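Local coordinates for periplasmic divalent cation tolerance protein (Thermotoga maritima, PDB 1VHF) that is probably involved in resistance toward heavy metals, as a homotrimeric CutA-family protein that probably binds copper, at residues Leu23-Ile29 / Glu66-Leu71; Cys31-Ile37 / Glu52-Lys58. All blocks are in the same frame, centred on the assembly; numbering follows the deposited sequence. Where two conformers were deposited one is given.

This ferredoxin-like chain offers an example of two kinds of long-range contact, side-chain packing and strand pairing. Contact 1 sets the last turn of helix 13-25 and the loop after it against helix 64-74 on the helical layer, meeting through side chains alone: leucines and an isoleucine on the side next to the sheet, a salt bridge at the solvent edge. Contact 2, about 14 Å away between centres, zips strands 31-43 and 46-60 together through main-chain hydrogen bonds. It is nested within the loop that contact 1 closes. Both are partly buried, and they share a border: L23 and I29 pack on F57, and L24 on F32, so F32 and F57, on the helix-covered face of the sheet, meet residues of segment 23-29.

Contact 1 (Leu23-Ile29 / Glu66-Leu71); sequences LLEKRLI and ELYEEL
The end of helix 13-25, with the loop that follows, meets helix 64-74 first through leucines. At the apolar centre L23 CD1 lies 3.7 Å from L67 CD1, and the same L67 CD1 receives I29 CG2, also at 3.7 Å. L71 stands one turn further along, its CD1 4.4 Å from L23 CD1. The CA-to-CB bonds of L23 and L67 both point sideways; it is the m,t rotamer of L23 and the t,p rotamer of L67 that bring their ends together. The backbones come closest at L28 and L67, with CA atoms 6.0 Å apart.

Segment 66-71 is continuous helix, with E70 N bonded to E66 O (3.0 Å) and L71 N to L67 O (2.8 Å). In segment 23-29 the helix ends at E25 and a Schellman motif closes it: R27 has positive phi (59/38), L28 N returns to L23 O at 3.0 Å and R27 N to L24 O at 2.9 Å. This reversal turns L28 toward helix 64-74, where L28 CD1 lies 3.7 Å from E70 CB.

Outward, the aliphatic part of E70 is also used, its CG 3.8 Å from L23 CD2, before its carboxylate meets K26. The salt bridge K26 NZ to E70 OE2, 3.4 Å, spans the exposed edge; no hydrogen bond crosses between the segments.

The arrangement is that of the paired helices in a ferredoxin-like βαββαβ fold. Below, L23, I29 and L71 rest on F57 of strand 46-60, L67 on V6 of strand 3-10, and L71 reaches I82 of strand 82-86, while L28 O is hydrogen-bonded to T59 OG1.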
loop_
_atom_site.group_PDB
_atom_site.type_symbol
_atom_site.label_atom_id
_atom_site.label_comp_id
_atom_site.label_asym_id
_atom_site.label_seq_id
_atom_site.Cartn_x
_atom_site.Cartn_y
_atom_site.Cartn_z
ATOM N N LEU A 23 -7.601 6.025 1.685
ATOM C CA LEU A 23 -7.039 5.516 2.930
ATOM C C LEU A 23 -6.638 6.663 3.842
ATOM O O LEU A 23 -6.807 6.537 5.065
ATOM C CB LEU A 23 -5.854 4.578 2.643
ATOM C CG LEU A 23 -6.222 3.327 1.859
ATOM C CD1 LEU A 23 -4.975 2.577 1.411
ATOM C CD2 LEU A 23 -7.171 2.437 2.663
ATOM N N LEU A 24 -6.140 7.773 3.268
ATOM C CA LEU A 24 -5.850 8.948 4.108
ATOM C C LEU A 24 -7.147 9.581 4.634
ATOM O O LEU A 24 -7.173 9.979 5.806
ATOM C CB LEU A 24 -5.097 9.980 3.255
ATOM C CG LEU A 24 -3.610 9.672 2.986
ATOM C CD1 LEU A 24 -3.113 10.539 1.846
ATOM C CD2 LEU A 24 -2.813 9.901 4.273
ATOM N N GLU A 25 -8.206 9.588 3.835
ATOM C CA GLU A 25 -9.495 10.187 4.270
ATOM C C GLU A 25 -10.012 9.419 5.478
ATOM O O GLU A 25 -10.597 9.986 6.432
ATOM C CB GLU A 25 -10.485 10.062 3.108
ATOM C CG GLU A 25 -10.313 11.112 2.019
ATOM C CD GLU A 25 -11.079 10.804 0.751
ATOM O OE1 GLU A 25 -11.931 9.892 0.738
ATOM O OE2 GLU A 25 -10.846 11.483 -0.288
ATOM N N LYS A 26 -9.818 8.110 5.485
ATOM C CA LYS A 26 -10.258 7.235 6.554
ATOM C C LYS A 26 -9.305 7.193 7.717
ATOM O O LYS A 26 -9.555 6.570 8.745
ATOM C CB LYS A 26 -10.528 5.821 6.014
ATOM C CG LYS A 26 -11.663 5.781 4.983
ATOM C CD LYS A 26 -11.672 4.449 4.244
ATOM C CE LYS A 26 -12.728 4.367 3.157
ATOM N NZ LYS A 26 -14.055 3.988 3.736
ATOM N N ARG A 27 -8.154 7.874 7.618
ATOM C CA ARG A 27 -7.118 7.966 8.631
ATOM C C ARG A 27 -6.589 6.594 8.984
ATOM O O ARG A 27 -6.125 6.321 10.104
ATOM C CB ARG A 27 -7.587 8.787 9.844
ATOM C CG ARG A 27 -8.001 10.214 9.435
ATOM C CD ARG A 27 -8.067 11.117 10.675
ATOM N NE ARG A 27 -8.675 12.413 10.332
ATOM C CZ ARG A 27 -8.079 13.419 9.717
ATOM N NH1 ARG A 27 -6.819 13.364 9.346
ATOM N NH2 ARG A 27 -8.775 14.536 9.458
ATOM N N LEU A 28 -6.473 5.751 7.930
ATOM C CA LEU A 28 -5.971 4.398 8.094
ATOM C C LEU A 28 -4.464 4.331 7.883
ATOM O O LEU A 28 -3.832 3.355 8.292
ATOM C CB LEU A 28 -6.651 3.380 7.188
ATOM C CG LEU A 28 -8.130 3.129 7.530
ATOM C CD1 LEU A 28 -8.735 2.210 6.482
ATOM C CD2 LEU A 28 -8.279 2.508 8.906
ATOM N N ILE A 29 -3.938 5.313 7.172
ATOM C CA ILE A 29 -2.520 5.422 6.877
ATOM C C ILE A 29 -2.095 6.875 7.137
ATOM O O ILE A 29 -2.902 7.801 7.146
ATOM C CB ILE A 29 -2.149 5.087 5.416
ATOM C CG1 ILE A 29 -2.775 6.088 4.425
ATOM C CG2 ILE A 29 -2.580 3.664 5.036
ATOM C CD1 ILE A 29 -2.350 5.853 2.981
ATOM N N GLU A 66 -7.191 -3.398 9.825
ATOM C CA GLU A 66 -8.139 -2.509 9.169
ATOM C C GLU A 66 -7.653 -2.064 7.791
ATOM O O GLU A 66 -8.440 -1.924 6.856
ATOM C CB GLU A 66 -8.424 -1.277 10.025
ATOM C CG GLU A 66 -9.051 -1.613 11.389
ATOM C CD GLU A 66 -9.011 -0.337 12.236
ATOM O OE1 GLU A 66 -9.796 0.575 11.894
ATOM O OE2 GLU A 66 -8.143 -0.230 13.112
ATOM N N LEU A 67 -6.355 -1.776 7.677
ATOM C CA LEU A 67 -5.836 -1.377 6.355
ATOM C C LEU A 67 -5.940 -2.542 5.400
ATOM O O LEU A 67 -6.295 -2.317 4.232
ATOM C CB LEU A 67 -4.370 -0.916 6.534
ATOM C CG LEU A 67 -3.589 -0.708 5.227
ATOM C CD1 LEU A 67 -4.236 0.397 4.366
ATOM C CD2 LEU A 67 -2.173 -0.277 5.589
ATOM N N TYR A 68 -5.543 -3.758 5.804
ATOM C CA TYR A 68 -5.700 -4.879 4.878
ATOM C C TYR A 68 -7.132 -5.024 4.382
ATOM O O TYR A 68 -7.377 -5.246 3.193
ATOM C CB TYR A 68 -5.224 -6.206 5.462
ATOM C CG TYR A 68 -3.767 -6.550 5.264
ATOM C CD1 TYR A 68 -2.726 -5.735 5.694
ATOM C CD2 TYR A 68 -3.462 -7.768 4.670
ATOM C CE1 TYR A 68 -1.420 -6.133 5.514
ATOM C CE2 TYR A 68 -2.142 -8.187 4.497
ATOM C CZ TYR A 68 -1.139 -7.344 4.945
ATOM O OH TYR A 68 0.172 -7.736 4.741
ATOM N N GLU A 69 -8.089 -4.890 5.320
ATOM C CA GLU A 69 -9.498 -5.058 4.957
ATOM C C GLU A 69 -9.966 -4.001 3.992
ATOM O O GLU A 69 -10.533 -4.306 2.922
ATOM C CB GLU A 69 -10.343 -5.011 6.252
ATOM C CG GLU A 69 -10.050 -6.135 7.231
ATOM C CD GLU A 69 -10.969 -6.131 8.437
ATOM O OE1 GLU A 69 -10.672 -5.448 9.440
ATOM O OE2 GLU A 69 -12.014 -6.818 8.396
ATOM N N GLU A 70 -9.648 -2.736 4.235
ATOM C CA GLU A 70 -10.070 -1.663 3.356
ATOM C C GLU A 70 -9.382 -1.749 2.015
ATOM O O GLU A 70 -9.971 -1.495 0.961
ATOM C CB GLU A 70 -9.918 -0.274 3.978
ATOM C CG GLU A 70 -10.561 0.836 3.193
ATOM C CD GLU A 70 -12.051 0.792 2.943
ATOM O OE1 GLU A 70 -12.788 0.096 3.663
ATOM O OE2 GLU A 70 -12.527 1.491 2.010
ATOM N N LEU A 71 -8.038 -1.949 2.038
ATOM C CA LEU A 71 -7.318 -2.044 0.764
ATOM C C LEU A 71 -7.826 -3.198 -0.075
ATOM O O LEU A 71 -8.016 -2.972 -1.286
ATOM C CB LEU A 71 -5.825 -2.169 1.121
ATOM C CG LEU A 71 -4.890 -2.306 -0.083
ATOM C CD1 LEU A 71 -5.015 -1.130 -1.038
ATOM C CD2 LEU A 71 -3.451 -2.426 0.400
#

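Contact 2 (Cys31-Ile37 / Glu52-Lys58); sequences CFNAFEI and EWAAIFK
Strands 31-37 and 52-58 are the paired arms of an antiparallel β hairpin, 31-43 with 46-60, in a ferredoxin-like sheet. The axes of these short segments approach to 4.5 Å and their N-to-C directions differ by 149°, close to antiparallel; extended backbones pair C31 with K58 through I37 with E52.

Hydrogen-bonded pairs alternate with the non-hydrogen-bonded F32-F57, A34-A55 and E36-W53. N33 and I56 exchange two bonds (N to O 2.9 Å each way); F35 N reaches A54 O (2.9 Å) and A54 N F35 O (2.8 Å); I37 N meets E52 O (2.9 Å) and E52 N I37 O (3.0 Å). K58 N donates to C31 O at 2.9 Å; the K58 backbone also bonds with A30. W53, A55 and F57 turn their backbone bonds to F10, S8 and V6 of strand 3-10.

The non-hydrogen-bonded residues line the face covered by helix 13-25, where E36 CA sits over the W53 five-membered ring; opposite, A54 CB lies over the F35 ring. E52 OE2 is hydrogen-bonded to Y77 and T9, OE1 to S39. N33 ND2 donates to F32 O at 3.0 Å, and a water joins N33 OD1 (2.7 Å) to K58 NZ (2.5 Å).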
loop_
_atom_site.group_PDB
_atom_site.type_symbol
_atom_site.label_atom_id
_atom_site.label_comp_id
_atom_site.label_asym_id
_atom_site.label_seq_id
_atom_site.Cartn_x
_atom_site.Cartn_y
_atom_site.Cartn_z
ATOM N N CYS A 31 0.614 8.123 5.322
ATOM C CA CYS A 31 1.007 8.630 4.019
ATOM C C CYS A 31 1.249 7.457 3.068
ATOM O O CYS A 31 1.265 6.316 3.531
ATOM C CB CYS A 31 2.314 9.416 4.147
ATOM S SG CYS A 31 3.604 8.590 5.053
ATOM N N PHE A 32 1.406 7.780 1.803
ATOM C CA PHE A 32 1.747 6.738 0.849
ATOM C C PHE A 32 2.821 7.302 -0.078
ATOM O O PHE A 32 2.929 8.516 -0.279
ATOM C CB PHE A 32 0.539 6.270 0.011
ATOM C CG PHE A 32 -0.001 7.277 -0.950
ATOM C CD1 PHE A 32 0.552 7.453 -2.210
ATOM C CD2 PHE A 32 -1.114 8.067 -0.607
ATOM C CE1 PHE A 32 0.067 8.399 -3.100
ATOM C CE2 PHE A 32 -1.600 8.991 -1.495
ATOM C CZ PHE A 32 -1.026 9.200 -2.745
ATOM N N ASN A 33 3.597 6.380 -0.655
ATOM C CA ASN A 33 4.597 6.692 -1.686
ATOM C C ASN A 33 4.302 5.759 -2.874
ATOM O O ASN A 33 4.291 4.541 -2.658
ATOM C CB ASN A 33 6.027 6.478 -1.210
ATOM C CG ASN A 33 6.540 7.468 -0.205
ATOM O OD1 ASN A 33 7.649 7.268 0.313
ATOM N ND2 ASN A 33 5.857 8.554 0.117
ATOM N N ALA A 34 4.037 6.284 -4.066
ATOM C CA ALA A 34 3.705 5.401 -5.197
ATOM C C ALA A 34 4.672 5.663 -6.347
ATOM O O ALA A 34 5.213 6.765 -6.507
ATOM C CB ALA A 34 2.266 5.668 -5.645
ATOM N N PHE A 35 4.919 4.634 -7.164
ATOM C CA PHE A 35 5.865 4.774 -8.270
ATOM C C PHE A 35 5.572 3.746 -9.372
ATOM O O PHE A 35 4.950 2.705 -9.136
ATOM C CB PHE A 35 7.337 4.585 -7.836
ATOM C CG PHE A 35 7.609 3.355 -7.016
ATOM C CD1 PHE A 35 7.275 3.296 -5.666
ATOM C CD2 PHE A 35 8.234 2.241 -7.598
ATOM C CE1 PHE A 35 7.492 2.175 -4.905
ATOM C CE2 PHE A 35 8.557 1.138 -6.816
ATOM C CZ PHE A 35 8.160 1.079 -5.489
ATOM N N GLU A 36 5.913 4.110 -10.598
ATOM C CA GLU A 36 5.626 3.245 -11.743
ATOM C C GLU A 36 6.573 2.055 -11.776
ATOM O O GLU A 36 7.789 2.178 -11.508
ATOM C CB GLU A 36 5.722 4.057 -13.058
ATOM C CG GLU A 36 5.028 3.326 -14.201
ATOM C CD GLU A 36 5.144 4.098 -15.517
ATOM O OE1 GLU A 36 5.631 5.252 -15.502
ATOM O OE2 GLU A 36 4.737 3.477 -16.524
ATOM N N ILE A 37 6.012 0.909 -12.161
ATOM C CA ILE A 37 6.766 -0.321 -12.278
ATOM C C ILE A 37 6.432 -1.084 -13.549
ATOM O O ILE A 37 5.393 -0.874 -14.190
ATOM C CB ILE A 37 6.519 -1.284 -11.087
ATOM C CG1 ILE A 37 5.042 -1.616 -10.942
ATOM C CG2 ILE A 37 7.047 -0.662 -9.788
ATOM C CD1 ILE A 37 4.823 -2.829 -10.048
ATOM N N GLU A 52 2.422 -1.295 -14.257
ATOM C CA GLU A 52 1.577 -1.041 -13.078
ATOM C C GLU A 52 2.185 0.068 -12.234
ATOM O O GLU A 52 3.175 0.690 -12.596
ATOM C CB GLU A 52 1.522 -2.310 -12.204
ATOM C CG GLU A 52 0.804 -3.511 -12.819
ATOM C CD GLU A 52 0.867 -4.665 -11.832
ATOM O OE1 GLU A 52 1.863 -5.395 -11.745
ATOM O OE2 GLU A 52 -0.018 -4.663 -10.934
ATOM N N TRP A 53 1.441 0.435 -11.164
ATOM C CA TRP A 53 1.958 1.377 -10.172
ATOM C C TRP A 53 2.028 0.642 -8.836
ATOM O O TRP A 53 1.070 -0.018 -8.446
ATOM C CB TRP A 53 1.097 2.649 -10.001
ATOM C CG TRP A 53 1.501 3.668 -11.050
ATOM C CD1 TRP A 53 1.323 3.571 -12.399
ATOM C CD2 TRP A 53 2.189 4.887 -10.836
ATOM N NE1 TRP A 53 1.866 4.654 -13.037
ATOM C CE2 TRP A 53 2.387 5.504 -12.090
ATOM C CE3 TRP A 53 2.620 5.547 -9.678
ATOM C CZ2 TRP A 53 3.059 6.720 -12.228
ATOM C CZ3 TRP A 53 3.265 6.761 -9.800
ATOM C CH2 TRP A 53 3.471 7.334 -11.080
ATOM N N ALA A 54 3.158 0.749 -8.166
ATOM C CA ALA A 54 3.318 0.159 -6.854
ATOM C C ALA A 54 3.093 1.292 -5.834
ATOM O O ALA A 54 3.303 2.463 -6.182
ATOM C CB ALA A 54 4.739 -0.353 -6.701
ATOM N N ALA A 55 2.734 0.886 -4.629
ATOM C CA ALA A 55 2.633 1.878 -3.574
ATOM C C ALA A 55 2.977 1.218 -2.252
ATOM O O ALA A 55 2.760 0.043 -1.998
ATOM C CB ALA A 55 1.223 2.446 -3.490
ATOM N N ILE A 56 3.576 2.067 -1.411
ATOM C CA ILE A 56 3.899 1.697 -0.033
ATOM C C ILE A 56 3.006 2.616 0.833
ATOM O O ILE A 56 3.037 3.841 0.671
ATOM C CB ILE A 56 5.332 1.765 0.419
ATOM C CG1 ILE A 56 6.080 3.054 0.172
ATOM C CG2 ILE A 56 6.126 0.561 -0.178
ATOM C CD1 ILE A 56 7.231 3.303 1.147
ATOM N N PHE A 57 2.301 1.996 1.731
ATOM C CA PHE A 57 1.359 2.694 2.648
ATOM C C PHE A 57 1.966 2.614 4.047
ATOM O O PHE A 57 2.226 1.491 4.503
ATOM C CB PHE A 57 0.011 1.975 2.612
ATOM C CG PHE A 57 -0.620 1.982 1.250
ATOM C CD1 PHE A 57 -1.130 3.142 0.712
ATOM C CD2 PHE A 57 -0.686 0.806 0.511
ATOM C CE1 PHE A 57 -1.751 3.160 -0.532
ATOM C CE2 PHE A 57 -1.302 0.806 -0.730
ATOM C CZ PHE A 57 -1.822 1.976 -1.251
ATOM N N LYS A 58 2.229 3.761 4.645
ATOM C CA LYS A 58 2.857 3.746 5.981
ATOM C C LYS A 58 1.811 3.926 7.061
ATOM O O LYS A 58 0.964 4.828 6.991
ATOM C CB LYS A 58 3.882 4.912 6.083
ATOM C CG LYS A 58 5.081 4.595 5.165
ATOM C CD LYS A 58 5.957 5.810 4.925
ATOM C CE LYS A 58 5.565 6.411 3.570
ATOM N NZ LYS A 58 5.675 7.880 3.587
HETATM O O HOH W 1 8.123 7.977 2.893
#